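Local coordinates for non-toxic crystal protein (Bacillus thuringiensis, PDB 2D42), which is a non-toxic parasporal crystal protein of unknown function whose structure closely resembles that of beta-pore-forming toxins, at residues Asn33-Gly39 with Cys171-Gly177; Arg84-Arg90 with Glu225-Gln231; Phe77-Ser83 with Tyr156-Gln160; Ile48-Pro52 with Ala162-Met166; Phe109-Ser115 with Ile232-Thr236. One frame throughout, in Å; residues are numbered along the deposited sequence.

Contact 1: residues Asn33-Gly39 with Cys171-Gly177; sequences NPIRIAG and CVVSGNG
This is antiparallel beta pairing, within the elongated, strand-rich fold shared with beta-pore-forming toxins. Arg36-Ala38 runs against Cys171-Ser174, with the short axes 4.7 Å apart at closest and their directions 155° apart. Arg36-Ser174 and Ala38-Val172 are hydrogen-bonded pairs, CA to CA 5.5 and 5.1 Å; Ile37-Val173 between them is non-hydrogen-bonded, CA to CA 4.9 Å. The bonds are Arg36 N to Ser174 O (2.7 Å), Ser174 N to Arg36 O (3.2 Å), Ala38 N to Val172 O (2.9 Å) and Val172 N to Ala38 O (2.6 Å).

On the face of Arg36 and Ala38, Arg36 (chi1 p) sets its CG 3.9 Å from Ser174 OG, itself p; Val172 packs on Arg219 and Tyr221. The other face is apolar: Ile37, m then t, brings CG2 to 3.9 Å from Cys171 SG (chi1 p) and CG1 to 4.3 Å from Val173 CG2 (chi1 t). Ile37 and Cys171 also rest on Val93, and Val173 on Leu5 of helix 5-19. Before the strand, Ile35 (m, t) packs on Leu5 and Leu6 and puts CG1 3.5 Å from Asn176 O. Gly175, at phi 111° and psi -178°, breaks the strand; a CB there would lie 2.0 Å from Pro34 O. Beyond it pairing resumes, Asn176 N donating to Asn33 O at 2.7 Å with an N-H...O angle of 162°.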
# COMPACT_ATOMS: atom_id res chain seq x y z
N ASN A 33 17.84 -20.85 7.69
CA ASN A 33 17.83 -19.98 6.52
C ASN A 33 16.46 -20.24 5.91
O ASN A 33 16.34 -20.83 4.84
CB ASN A 33 18.93 -20.37 5.53
CG ASN A 33 19.14 -19.32 4.45
OD1 ASN A 33 19.68 -19.61 3.37
ND2 ASN A 33 18.73 -18.09 4.73
N PRO A 34 15.41 -19.79 6.59
CA PRO A 34 14.03 -19.99 6.14
C PRO A 34 13.63 -19.39 4.80
O PRO A 34 14.22 -18.42 4.33
CB PRO A 34 13.21 -19.41 7.28
CG PRO A 34 14.08 -18.29 7.76
CD PRO A 34 15.45 -18.91 7.78
N ILE A 35 12.64 -20.02 4.19
CA ILE A 35 12.09 -19.54 2.93
C ILE A 35 11.55 -18.19 3.36
O ILE A 35 10.79 -18.11 4.31
CB ILE A 35 10.92 -20.41 2.47
CG1 ILE A 35 11.43 -21.80 2.06
CG2 ILE A 35 10.19 -19.74 1.31
CD1 ILE A 35 10.33 -22.81 1.85
N ARG A 36 11.95 -17.12 2.69
CA ARG A 36 11.46 -15.82 3.11
C ARG A 36 11.09 -14.87 1.98
O ARG A 36 11.48 -15.04 0.83
CB ARG A 36 12.47 -15.14 4.03
CG ARG A 36 13.66 -14.52 3.33
CD ARG A 36 14.42 -13.57 4.25
NE ARG A 36 14.95 -14.25 5.43
CZ ARG A 36 14.49 -14.08 6.67
NH1 ARG A 36 13.49 -13.24 6.92
NH2 ARG A 36 15.04 -14.76 7.67
N ILE A 37 10.33 -13.86 2.37
CA ILE A 37 9.86 -12.81 1.47
C ILE A 37 10.46 -11.54 2.04
O ILE A 37 10.31 -11.27 3.23
CB ILE A 37 8.32 -12.73 1.49
CG1 ILE A 37 7.74 -13.87 0.64
CG2 ILE A 37 7.85 -11.35 1.01
CD1 ILE A 37 6.25 -14.07 0.81
N ALA A 38 11.15 -10.79 1.19
CA ALA A 38 11.80 -9.55 1.62
C ALA A 38 11.74 -8.47 0.55
O ALA A 38 11.43 -8.73 -0.61
CB ALA A 38 13.26 -9.83 1.98
N GLY A 39 12.08 -7.24 0.95
CA GLY A 39 12.09 -6.13 0.02
C GLY A 39 10.74 -5.86 -0.61
O GLY A 39 10.64 -5.60 -1.80
N CYS A 171 8.87 -8.24 -4.66
CA CYS A 171 9.58 -8.67 -3.47
C CYS A 171 10.64 -9.69 -3.87
O CYS A 171 10.64 -10.19 -4.99
CB CYS A 171 8.62 -9.28 -2.43
SG CYS A 171 7.82 -10.86 -2.87
N VAL A 172 11.57 -9.95 -2.95
CA VAL A 172 12.62 -10.91 -3.19
C VAL A 172 12.28 -12.18 -2.41
O VAL A 172 11.88 -12.11 -1.24
CB VAL A 172 13.99 -10.39 -2.72
CG1 VAL A 172 15.05 -11.47 -2.88
CG2 VAL A 172 14.37 -9.14 -3.51
N VAL A 173 12.43 -13.32 -3.06
CA VAL A 173 12.16 -14.60 -2.42
C VAL A 173 13.46 -15.39 -2.38
O VAL A 173 14.15 -15.51 -3.39
CB VAL A 173 11.09 -15.38 -3.20
CG1 VAL A 173 11.00 -16.81 -2.71
CG2 VAL A 173 9.74 -14.68 -3.04
N SER A 174 13.80 -15.91 -1.20
CA SER A 174 15.03 -16.67 -1.03
C SER A 174 14.94 -17.58 0.19
O SER A 174 13.92 -17.63 0.86
CB SER A 174 16.21 -15.70 -0.87
OG SER A 174 15.99 -14.85 0.25
N GLY A 175 16.02 -18.30 0.48
CA GLY A 175 16.02 -19.19 1.63
C GLY A 175 16.05 -20.64 1.22
O GLY A 175 16.07 -20.97 0.03
N ASN A 176 16.01 -21.53 2.21
CA ASN A 176 16.07 -22.97 1.97
C ASN A 176 14.88 -23.73 2.50
O ASN A 176 14.23 -23.32 3.47
CB ASN A 176 17.33 -23.57 2.63
CG ASN A 176 18.61 -23.03 2.06
OD1 ASN A 176 19.41 -22.42 2.77
ND2 ASN A 176 18.83 -23.26 0.77
N GLY A 177 14.61 -24.86 1.86
CA GLY A 177 13.54 -25.73 2.28
C GLY A 177 14.21 -27.04 2.66
O GLY A 177 15.37 -27.27 2.33

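Contact 2: residues Arg84-Arg90 with Glu225-Gln231; sequences RTSSQTR and EGTISGQ
Build two extended strands, Arg84-Thr89 and Glu225-Gln231, antiparallel at 171° with axes 4.4 Å apart at closest. Ser86-Ser229 and Gln88-Thr227 are hydrogen-bonded pairs; Thr85-Gly230, Ser87-Ile228 and Thr89-Gly226 alternate with them as non-hydrogen-bonded ones.

Backbone bonds come first: Gln231 N to Arg84 O 2.9 Å, Ser86 N to Ser229 O 2.6 Å, Ser229 N to Ser86 O 2.8 Å, Gln88 N to Thr227 O 2.9 Å, Thr227 N to Gln88 O 3.1 Å and Arg90 N to Glu225 O 2.8 Å. Steric fit is tight: at Gly230 a CB would sit 2.5 Å from Arg84 O, and Ser87 CB (chi1 p) meets Ile228 CG2 (chi1 p) at 3.5 Å. The one salt bridge between the two segments closes the corner, where a fully extended Arg90 reaches Glu225, NH1 to OE2 3.1 Å.

The hydroxyls of Thr85, Ser87 and Thr89 share one face and bond to the carbonyls of Ala119, Glu121 and Ala123, while Ile228 packs on Ile118 and Phe120. Hydroxyl-to-carbonyl bonds and apolar packing together thus hold this face's cover, consistent with the detachable hairpin of related pore-forming toxins, though release is unproven here.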
# COMPACT_ATOMS: atom_id res chain seq x y z
N ARG A 84 -8.87 7.96 3.80
CA ARG A 84 -8.58 6.53 3.78
C ARG A 84 -8.10 6.01 2.44
O ARG A 84 -8.50 6.51 1.39
CB ARG A 84 -9.81 5.74 4.21
CG ARG A 84 -9.66 4.24 4.06
CD ARG A 84 -10.79 3.50 4.76
NE ARG A 84 -10.89 3.87 6.17
CZ ARG A 84 -11.72 3.29 7.04
NH1 ARG A 84 -12.51 2.31 6.65
NH2 ARG A 84 -11.74 3.70 8.30
N THR A 85 -7.25 5.00 2.50
CA THR A 85 -6.74 4.35 1.30
C THR A 85 -6.87 2.86 1.56
O THR A 85 -6.64 2.40 2.68
CB THR A 85 -5.27 4.69 1.01
OG1 THR A 85 -4.44 4.10 2.03
CG2 THR A 85 -5.07 6.19 1.00
N SER A 86 -7.24 2.11 0.54
CA SER A 86 -7.40 0.67 0.68
C SER A 86 -6.65 -0.06 -0.44
O SER A 86 -6.63 0.40 -1.57
CB SER A 86 -8.88 0.33 0.64
OG SER A 86 -9.08 -1.06 0.81
N SER A 87 -6.03 -1.19 -0.11
CA SER A 87 -5.31 -1.98 -1.11
C SER A 87 -5.78 -3.43 -1.06
O SER A 87 -6.36 -3.87 -0.07
CB SER A 87 -3.81 -1.93 -0.85
OG SER A 87 -3.48 -2.70 0.29
N GLN A 88 -5.52 -4.17 -2.14
CA GLN A 88 -5.91 -5.57 -2.19
C GLN A 88 -5.11 -6.32 -3.23
O GLN A 88 -5.13 -5.97 -4.41
CB GLN A 88 -7.40 -5.72 -2.52
CG GLN A 88 -7.90 -7.16 -2.49
CD GLN A 88 -9.32 -7.30 -3.00
OE1 GLN A 88 -9.96 -8.32 -2.76
NE2 GLN A 88 -9.80 -6.29 -3.70
N THR A 89 -4.41 -7.36 -2.80
CA THR A 89 -3.61 -8.15 -3.72
C THR A 89 -4.45 -9.08 -4.58
O THR A 89 -5.42 -9.69 -4.11
CB THR A 89 -2.60 -9.03 -2.97
OG1 THR A 89 -1.70 -8.19 -2.24
CG2 THR A 89 -1.83 -9.93 -3.96
N ARG A 90 -4.06 -9.19 -5.85
CA ARG A 90 -4.72 -10.08 -6.79
C ARG A 90 -3.78 -11.27 -7.00
O ARG A 90 -4.16 -12.43 -6.78
CB ARG A 90 -4.95 -9.38 -8.13
CG ARG A 90 -5.42 -10.32 -9.21
CD ARG A 90 -5.52 -9.62 -10.56
NE ARG A 90 -6.02 -10.53 -11.58
CZ ARG A 90 -6.19 -10.21 -12.86
NH1 ARG A 90 -5.90 -8.98 -13.28
NH2 ARG A 90 -6.66 -11.10 -13.72
N GLU A 225 0.55 -8.43 -8.69
CA GLU A 225 -0.35 -7.34 -8.99
C GLU A 225 -1.45 -7.15 -7.95
O GLU A 225 -1.89 -8.11 -7.31
CB GLU A 225 -0.98 -7.61 -10.36
CG GLU A 225 -1.95 -6.57 -10.85
CD GLU A 225 -2.75 -7.08 -12.03
OE1 GLU A 225 -2.14 -7.68 -12.95
OE2 GLU A 225 -3.98 -6.89 -12.05
N GLY A 226 -1.88 -5.91 -7.81
CA GLY A 226 -2.95 -5.60 -6.88
C GLY A 226 -3.68 -4.33 -7.30
O GLY A 226 -3.62 -3.92 -8.46
N THR A 227 -4.38 -3.71 -6.36
CA THR A 227 -5.09 -2.46 -6.64
C THR A 227 -5.13 -1.66 -5.35
O THR A 227 -4.95 -2.21 -4.26
CB THR A 227 -6.56 -2.71 -7.08
OG1 THR A 227 -7.26 -3.37 -6.02
CG2 THR A 227 -6.62 -3.57 -8.33
N ILE A 228 -5.33 -0.35 -5.47
CA ILE A 228 -5.44 0.52 -4.31
C ILE A 228 -6.45 1.58 -4.68
O ILE A 228 -6.61 1.91 -5.85
CB ILE A 228 -4.13 1.24 -3.94
CG1 ILE A 228 -3.66 2.10 -5.12
CG2 ILE A 228 -3.07 0.24 -3.50
CD1 ILE A 228 -2.47 2.96 -4.79
N SER A 229 -7.14 2.12 -3.68
CA SER A 229 -8.12 3.16 -3.91
C SER A 229 -8.16 3.99 -2.65
O SER A 229 -7.86 3.50 -1.56
CB SER A 229 -9.50 2.55 -4.18
OG SER A 229 -9.98 1.92 -3.01
N GLY A 230 -8.50 5.27 -2.78
CA GLY A 230 -8.57 6.10 -1.61
C GLY A 230 -8.74 7.57 -1.90
O GLY A 230 -8.99 7.98 -3.03
N GLN A 231 -8.61 8.38 -0.86
CA GLN A 231 -8.75 9.82 -0.99
C GLN A 231 -7.64 10.50 -0.22
O GLN A 231 -7.06 9.91 0.70
CB GLN A 231 -10.10 10.26 -0.43
CG GLN A 231 -11.28 9.72 -1.21
CD GLN A 231 -12.59 9.85 -0.46
OE1 GLN A 231 -13.65 9.97 -1.06
NE2 GLN A 231 -12.51 9.82 0.87

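Contact 3: residues Phe77-Ser83 with Tyr156-Gln160; sequences FSNAYTS and YTLEQ
Phe77-Ser83 and Tyr156-Gln160 are both extended strands, running roughly the same way with their directions 39° apart (signed crossing -39°) and axes 9.4 Å apart at closest. No backbone bonds link them at that spacing; they meet face to face, with Phe77 opposite Tyr156, Tyr81 opposite Leu158 and Ser83 opposite Gln160 (CA to CA 7.3, 9.0 and 8.7 Å). Alternation sends Phe77, Asn79, Tyr81 and Ser83 inward against Tyr156, Leu158 and Gln160.

At one end the Phe77 (chi1 m) and Tyr156 (chi1 t) rings are nearly parallel, 7° between planes, but slid so that they barely overlap, with centroids 4.8 Å apart. What covers each ring is the other's methylene: Phe77 CB lies 3.7 Å from the Tyr156 centroid, and Tyr156 CB 3.7 Å from the Phe77 centroid, two reciprocal CH-pi contacts. The Tyr156 hydroxyl bonds to Asp140. Further along, Leu158 (t, p) places CD2 over the face of the Tyr81 ring (chi1 t), 3.9 Å from its centroid. Gln160, t in chi1 and chi2, ends in a weak hydrogen bond, NE2 to Ser83 OG 3.4 Å.

Strand 71-94 pairs here with 129-146, and 150-185 with 54-65. Two layers packed at a modest angle through interleaved inward side chains are the hallmark of an aligned beta sandwich.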
# COMPACT_ATOMS: atom_id res chain seq x y z
N PHE A 77 -7.17 28.84 11.15
CA PHE A 77 -7.79 27.54 11.04
C PHE A 77 -6.84 26.37 11.29
O PHE A 77 -5.67 26.41 10.92
CB PHE A 77 -8.40 27.36 9.65
CG PHE A 77 -9.59 28.24 9.38
CD1 PHE A 77 -10.81 28.01 10.01
CD2 PHE A 77 -9.50 29.28 8.46
CE1 PHE A 77 -11.93 28.80 9.73
CE2 PHE A 77 -10.61 30.07 8.16
CZ PHE A 77 -11.82 29.83 8.80
N SER A 78 -7.38 25.33 11.91
CA SER A 78 -6.64 24.11 12.20
C SER A 78 -7.65 22.98 12.16
O SER A 78 -8.53 22.89 13.01
CB SER A 78 -6.01 24.17 13.60
OG SER A 78 -5.54 22.88 13.97
N ASN A 79 -7.53 22.11 11.16
CA ASN A 79 -8.47 21.02 11.05
C ASN A 79 -7.74 19.73 10.67
O ASN A 79 -7.01 19.68 9.68
CB ASN A 79 -9.56 21.41 10.04
CG ASN A 79 -10.27 22.72 10.43
OD1 ASN A 79 -11.18 22.73 11.27
ND2 ASN A 79 -9.84 23.82 9.84
N ALA A 80 -7.93 18.69 11.48
CA ALA A 80 -7.29 17.40 11.24
C ALA A 80 -8.25 16.52 10.46
O ALA A 80 -9.18 15.95 11.03
CB ALA A 80 -6.92 16.74 12.57
N TYR A 81 -8.02 16.41 9.15
CA TYR A 81 -8.86 15.61 8.27
C TYR A 81 -8.29 14.22 8.04
O TYR A 81 -7.09 14.06 7.80
CB TYR A 81 -9.01 16.31 6.92
CG TYR A 81 -10.25 15.89 6.16
CD1 TYR A 81 -11.52 16.30 6.58
CD2 TYR A 81 -10.16 15.06 5.04
CE1 TYR A 81 -12.68 15.89 5.91
CE2 TYR A 81 -11.30 14.64 4.36
CZ TYR A 81 -12.56 15.06 4.80
OH TYR A 81 -13.70 14.64 4.14
N THR A 82 -9.16 13.22 8.09
CA THR A 82 -8.75 11.84 7.90
C THR A 82 -9.20 11.29 6.56
O THR A 82 -10.39 11.26 6.27
CB THR A 82 -9.34 10.94 8.98
OG1 THR A 82 -8.82 11.33 10.26
CG2 THR A 82 -8.98 9.48 8.71
N SER A 83 -8.24 10.86 5.75
CA SER A 83 -8.55 10.28 4.45
C SER A 83 -8.11 8.81 4.48
O SER A 83 -7.11 8.46 5.10
CB SER A 83 -7.82 11.03 3.34
OG SER A 83 -8.27 12.37 3.25
N TYR A 156 -13.10 27.87 5.14
CA TYR A 156 -11.91 27.03 4.98
C TYR A 156 -12.31 25.80 4.17
O TYR A 156 -13.15 25.00 4.61
CB TYR A 156 -11.39 26.62 6.36
CG TYR A 156 -9.99 26.03 6.39
CD1 TYR A 156 -9.00 26.49 5.52
CD2 TYR A 156 -9.65 25.07 7.33
CE1 TYR A 156 -7.69 25.99 5.60
CE2 TYR A 156 -8.35 24.56 7.42
CZ TYR A 156 -7.37 25.03 6.56
OH TYR A 156 -6.07 24.57 6.69
N THR A 157 -11.73 25.67 2.98
CA THR A 157 -12.04 24.57 2.08
C THR A 157 -10.87 23.64 1.79
O THR A 157 -9.73 24.08 1.62
CB THR A 157 -12.54 25.11 0.72
OG1 THR A 157 -13.74 25.85 0.93
CG2 THR A 157 -12.80 23.98 -0.27
N LEU A 158 -11.17 22.34 1.76
CA LEU A 158 -10.16 21.34 1.45
C LEU A 158 -10.47 20.72 0.11
O LEU A 158 -11.60 20.31 -0.16
CB LEU A 158 -10.14 20.23 2.50
CG LEU A 158 -9.28 19.01 2.12
CD1 LEU A 158 -7.81 19.40 2.07
CD2 LEU A 158 -9.49 17.88 3.11
N GLU A 159 -9.46 20.67 -0.75
CA GLU A 159 -9.62 20.05 -2.05
C GLU A 159 -9.17 18.61 -1.84
O GLU A 159 -7.99 18.35 -1.59
CB GLU A 159 -8.75 20.74 -3.08
CG GLU A 159 -8.93 20.24 -4.48
CD GLU A 159 -8.25 21.15 -5.48
OE1 GLU A 159 -7.03 20.96 -5.72
OE2 GLU A 159 -8.92 22.06 -6.00
N GLN A 160 -10.12 17.68 -1.91
CA GLN A 160 -9.83 16.27 -1.70
C GLN A 160 -9.83 15.46 -2.99
O GLN A 160 -10.81 15.45 -3.73
CB GLN A 160 -10.86 15.66 -0.74
CG GLN A 160 -10.56 14.21 -0.37
CD GLN A 160 -11.60 13.62 0.55
OE1 GLN A 160 -12.78 13.60 0.23
NE2 GLN A 160 -11.16 13.13 1.72

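Contact 4: residues Ile48-Pro52 with Ala162-Met166; sequences IVTDP and AFEKM
In this beta-pore-forming-toxin-like fold, strand 48-49, an edge of the small sheet with 101-109 and 114-122, and the turn after it pack on strand 150-185 of the main sheet. No beta bridge forms, the end-to-end directions differ by 143°, and three waters bridge the polar groups.

Take Ala162-Met166 in order. Ala162 O receives Val49 CG1 at 3.3 Å and Asp51 CB at 3.2 Å, while Ala162 N donates to water 3 (2.9 Å), which in turn lies 3.0 Å from Asp51 O. Phe163 touches through its stem, with CB 3.9 Å from Val49 CG2 (chi1 t). Its ring, chi1 p and chi2 89°, leads away to Leu107, Ile228 and Ile232. Asp51 and Phe163 have the nearest alpha carbons, 6.3 Å apart. Glu164 keeps its side chain clear and works through its backbone: N donates to water 2 at 3.0 Å, and that water donates to Asp51 OD2 at 2.7 Å, chi1 m turning the carboxylate this way. Lys165 points its CB at the short strand. It bends at m, m and then extends t, t, passing Val49 CG2 with its CE at 4.1 Å, so that NZ donates to Ile48 O at 2.9 Å. The same ammonium bonds to Asp46 O. Beside it water 1, weakly bonded to Lys165 NZ at 3.4 Å, accepts from Thr50 N at 2.8 Å and donates to Asp51 OD2 at 3.2 Å.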
# COMPACT_ATOMS: atom_id res chain seq x y z
N ILE A 48 -0.81 9.12 -12.93
CA ILE A 48 -1.58 10.28 -13.33
C ILE A 48 -3.05 10.03 -13.01
O ILE A 48 -3.71 9.25 -13.69
CB ILE A 48 -1.42 10.56 -14.84
CG1 ILE A 48 0.07 10.65 -15.20
CG2 ILE A 48 -2.16 11.83 -15.23
CD1 ILE A 48 0.89 11.55 -14.29
N VAL A 49 -3.56 10.66 -11.96
CA VAL A 49 -4.96 10.49 -11.57
C VAL A 49 -5.85 11.46 -12.35
O VAL A 49 -5.60 12.66 -12.37
CB VAL A 49 -5.15 10.75 -10.06
CG1 VAL A 49 -6.62 10.58 -9.69
CG2 VAL A 49 -4.27 9.81 -9.25
N THR A 50 -6.90 10.94 -12.98
CA THR A 50 -7.80 11.80 -13.74
C THR A 50 -9.13 12.05 -13.04
O THR A 50 -9.96 12.81 -13.54
CB THR A 50 -8.08 11.21 -15.15
OG1 THR A 50 -8.64 9.89 -15.02
CG2 THR A 50 -6.79 11.14 -15.95
N ASP A 51 -9.33 11.42 -11.88
CA ASP A 51 -10.57 11.57 -11.12
C ASP A 51 -10.81 13.01 -10.69
O ASP A 51 -9.87 13.77 -10.47
CB ASP A 51 -10.54 10.71 -9.84
CG ASP A 51 -10.37 9.24 -10.11
OD1 ASP A 51 -11.01 8.44 -9.40
OD2 ASP A 51 -9.58 8.87 -11.01
N PRO A 52 -12.09 13.40 -10.56
CA PRO A 52 -12.44 14.76 -10.15
C PRO A 52 -12.16 14.92 -8.66
O PRO A 52 -12.08 13.93 -7.94
CB PRO A 52 -13.94 14.83 -10.46
CG PRO A 52 -14.39 13.44 -10.16
CD PRO A 52 -13.30 12.61 -10.83
N ALA A 162 -9.28 11.77 -5.18
CA ALA A 162 -9.68 10.38 -5.03
C ALA A 162 -9.01 9.62 -6.16
O ALA A 162 -8.73 10.20 -7.21
CB ALA A 162 -11.21 10.25 -5.12
N PHE A 163 -8.76 8.34 -5.95
CA PHE A 163 -8.10 7.56 -6.99
C PHE A 163 -8.38 6.07 -6.85
O PHE A 163 -8.83 5.60 -5.81
CB PHE A 163 -6.58 7.78 -6.91
CG PHE A 163 -6.01 7.41 -5.57
CD1 PHE A 163 -5.57 6.11 -5.32
CD2 PHE A 163 -6.01 8.33 -4.52
CE1 PHE A 163 -5.15 5.74 -4.05
CE2 PHE A 163 -5.60 7.96 -3.25
CZ PHE A 163 -5.17 6.66 -3.01
N GLU A 164 -8.11 5.34 -7.92
CA GLU A 164 -8.27 3.90 -7.96
C GLU A 164 -7.21 3.48 -8.96
O GLU A 164 -7.30 3.82 -10.15
CB GLU A 164 -9.66 3.52 -8.45
CG GLU A 164 -10.11 2.16 -7.94
CD GLU A 164 -11.45 1.74 -8.51
OE1 GLU A 164 -12.40 2.56 -8.47
OE2 GLU A 164 -11.55 0.58 -8.97
N LYS A 165 -6.19 2.77 -8.49
CA LYS A 165 -5.11 2.36 -9.37
C LYS A 165 -4.66 0.92 -9.22
O LYS A 165 -4.80 0.30 -8.16
CB LYS A 165 -3.89 3.25 -9.14
CG LYS A 165 -4.06 4.70 -9.52
CD LYS A 165 -4.13 4.86 -11.03
CE LYS A 165 -4.26 6.33 -11.38
NZ LYS A 165 -4.06 6.53 -12.84
N MET A 166 -4.10 0.40 -10.30
CA MET A 166 -3.57 -0.95 -10.32
C MET A 166 -2.16 -0.81 -9.73
O MET A 166 -1.51 0.22 -9.87
CB MET A 166 -3.51 -1.46 -11.77
CG MET A 166 -2.75 -2.76 -11.98
SD MET A 166 -1.01 -2.45 -12.39
CE MET A 166 -1.17 -1.99 -14.14
O HOH W 1 -7.06 8.17 -12.91
O HOH W 2 -7.97 6.82 -10.52
O HOH W 3 -9.07 13.29 -7.60

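Contact 5: residues Phe109-Ser115 with Ile232-Thr236; sequences FEQVGLS and IGLQT
Leu234 is the bump and a beta-hairpin turn supplies the hollow. The turn, Phe109-Leu114, is closed by Phe109 N to Leu114 O at 2.8 Å; Gly113, at phi 62° and psi 39°, and Leu114 both face Phe109, a G1 beta bulge.

Leu234 (m, t) pushes into the cup formed by Phe109, Val112 and Leu114. Its CD2 lies over one face of the Phe109 ring, 3.9 Å from the centroid, a CH-pi contact, and its CD1 meets Val112 CG2 at 3.9 Å. Leu114, with chi1 at -137° between wells, brings CD2 to 4.4 Å from Leu234 CB and 3.3 Å from Gln235 NE2. Beyond this cup Ile232 (p, t) puts CD1 3.5 Å from Phe109 CZ. No hydrogen bond joins the segments directly; water 4 bridges them, donating to Ser115 O at 2.8 Å and Leu234 O at 2.7 Å.

Leu234, at phi -98° and psi -44°, and Gln235 both bond to Glu159 through the backbone, forming a classic beta bulge in the strand; the Gln235 amide also holds the Glu159 carboxylate. The hairpin tip of strands 101-109 and 114-122 thus rests on strand 219-244, with Val49 of strand 48-49 touching Phe109 and Val53 beside Val112.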
# COMPACT_ATOMS: atom_id res chain seq x y z
N PHE A 109 -2.59 14.74 -9.62
CA PHE A 109 -4.01 14.89 -9.83
C PHE A 109 -4.23 15.90 -10.95
O PHE A 109 -4.36 17.10 -10.74
CB PHE A 109 -4.65 15.28 -8.49
CG PHE A 109 -4.56 14.18 -7.46
CD1 PHE A 109 -5.63 13.32 -7.25
CD2 PHE A 109 -3.37 13.95 -6.77
CE1 PHE A 109 -5.53 12.24 -6.37
CE2 PHE A 109 -3.25 12.87 -5.88
CZ PHE A 109 -4.33 12.02 -5.68
N GLU A 110 -4.25 15.34 -12.16
CA GLU A 110 -4.40 16.09 -13.39
C GLU A 110 -5.49 17.15 -13.44
O GLU A 110 -5.29 18.21 -14.03
CB GLU A 110 -4.58 15.11 -14.54
CG GLU A 110 -4.56 15.71 -15.92
CD GLU A 110 -4.45 14.63 -16.97
OE1 GLU A 110 -3.32 14.36 -17.45
OE2 GLU A 110 -5.49 14.03 -17.31
N GLN A 111 -6.64 16.88 -12.81
CA GLN A 111 -7.73 17.84 -12.83
C GLN A 111 -7.47 19.13 -12.07
O GLN A 111 -8.16 20.12 -12.29
CB GLN A 111 -9.03 17.20 -12.33
CG GLN A 111 -9.73 16.37 -13.39
CD GLN A 111 -11.22 16.24 -13.14
OE1 GLN A 111 -11.91 17.24 -12.92
NE2 GLN A 111 -11.73 15.02 -13.20
N VAL A 112 -6.49 19.12 -11.18
CA VAL A 112 -6.18 20.33 -10.44
C VAL A 112 -4.70 20.71 -10.59
O VAL A 112 -4.25 21.71 -10.05
CB VAL A 112 -6.54 20.20 -8.94
CG1 VAL A 112 -8.06 20.12 -8.79
CG2 VAL A 112 -5.87 18.96 -8.34
N GLY A 113 -3.97 19.89 -11.34
CA GLY A 113 -2.56 20.15 -11.56
C GLY A 113 -1.72 20.15 -10.29
O GLY A 113 -0.80 20.95 -10.15
N LEU A 114 -2.02 19.23 -9.38
CA LEU A 114 -1.28 19.17 -8.13
C LEU A 114 -0.88 17.74 -7.78
O LEU A 114 -1.66 16.80 -7.96
CB LEU A 114 -2.15 19.73 -7.01
CG LEU A 114 -1.52 20.66 -5.97
CD1 LEU A 114 -0.79 21.80 -6.66
CD2 LEU A 114 -2.61 21.20 -5.08
N SER A 115 0.34 17.57 -7.29
CA SER A 115 0.78 16.24 -6.89
C SER A 115 0.35 16.02 -5.44
O SER A 115 0.18 16.97 -4.69
CB SER A 115 2.30 16.10 -7.00
OG SER A 115 2.68 16.04 -8.37
N ILE A 232 -7.34 11.74 -0.59
CA ILE A 232 -6.30 12.50 0.10
C ILE A 232 -6.53 14.00 -0.07
O ILE A 232 -6.98 14.46 -1.13
CB ILE A 232 -4.89 12.18 -0.44
CG1 ILE A 232 -4.76 12.66 -1.88
CG2 ILE A 232 -4.64 10.68 -0.41
CD1 ILE A 232 -3.33 12.67 -2.37
N GLY A 233 -6.20 14.75 0.97
CA GLY A 233 -6.32 16.20 0.92
C GLY A 233 -5.16 16.69 0.09
O GLY A 233 -4.02 16.33 0.36
N LEU A 234 -5.45 17.51 -0.92
CA LEU A 234 -4.42 18.02 -1.83
C LEU A 234 -3.94 19.43 -1.49
O LEU A 234 -2.73 19.71 -1.55
CB LEU A 234 -4.95 17.99 -3.27
CG LEU A 234 -5.29 16.58 -3.79
CD1 LEU A 234 -5.90 16.66 -5.19
CD2 LEU A 234 -4.01 15.74 -3.79
N GLN A 235 -4.87 20.32 -1.18
CA GLN A 235 -4.54 21.70 -0.82
C GLN A 235 -5.76 22.33 -0.16
O GLN A 235 -6.86 21.79 -0.21
CB GLN A 235 -4.16 22.51 -2.05
CG GLN A 235 -5.33 22.85 -2.96
CD GLN A 235 -4.92 23.69 -4.15
OE1 GLN A 235 -4.33 24.76 -3.99
NE2 GLN A 235 -5.24 23.22 -5.36
N THR A 236 -5.55 23.49 0.46
CA THR A 236 -6.64 24.19 1.13
C THR A 236 -6.81 25.60 0.61
O THR A 236 -5.88 26.18 0.03
CB THR A 236 -6.41 24.27 2.63
OG1 THR A 236 -5.15 24.92 2.88
CG2 THR A 236 -6.39 22.88 3.24
O HOH W 4 -0.68 18.17 -2.35

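Overall arrangement
All five contacts lie strung along one elongated molecule. Contact 1 stands off alone, its centre 25 Å from that of contact 2, 42 Å from contact 3 and 39 Å from contact 5, on the other side of the chain's centre from those last two. Contacts 1, 3 and 4 use strand 150-185, contacts 2 and 5 strand 219-244, and contacts 2 and 3 consecutive pieces of 71-94. Residues 162-166 bond to 225-231, and 156-160 to 232-236, so contacts 2 to 5 form a continuous body. Contacts 4 and 5, 11 Å apart, dock the small three-stranded sheet on it. Contacts 3 and 4 nest inside contact 1's loop, while contacts 2 and 5 cross it: long shared strands tie the ends together.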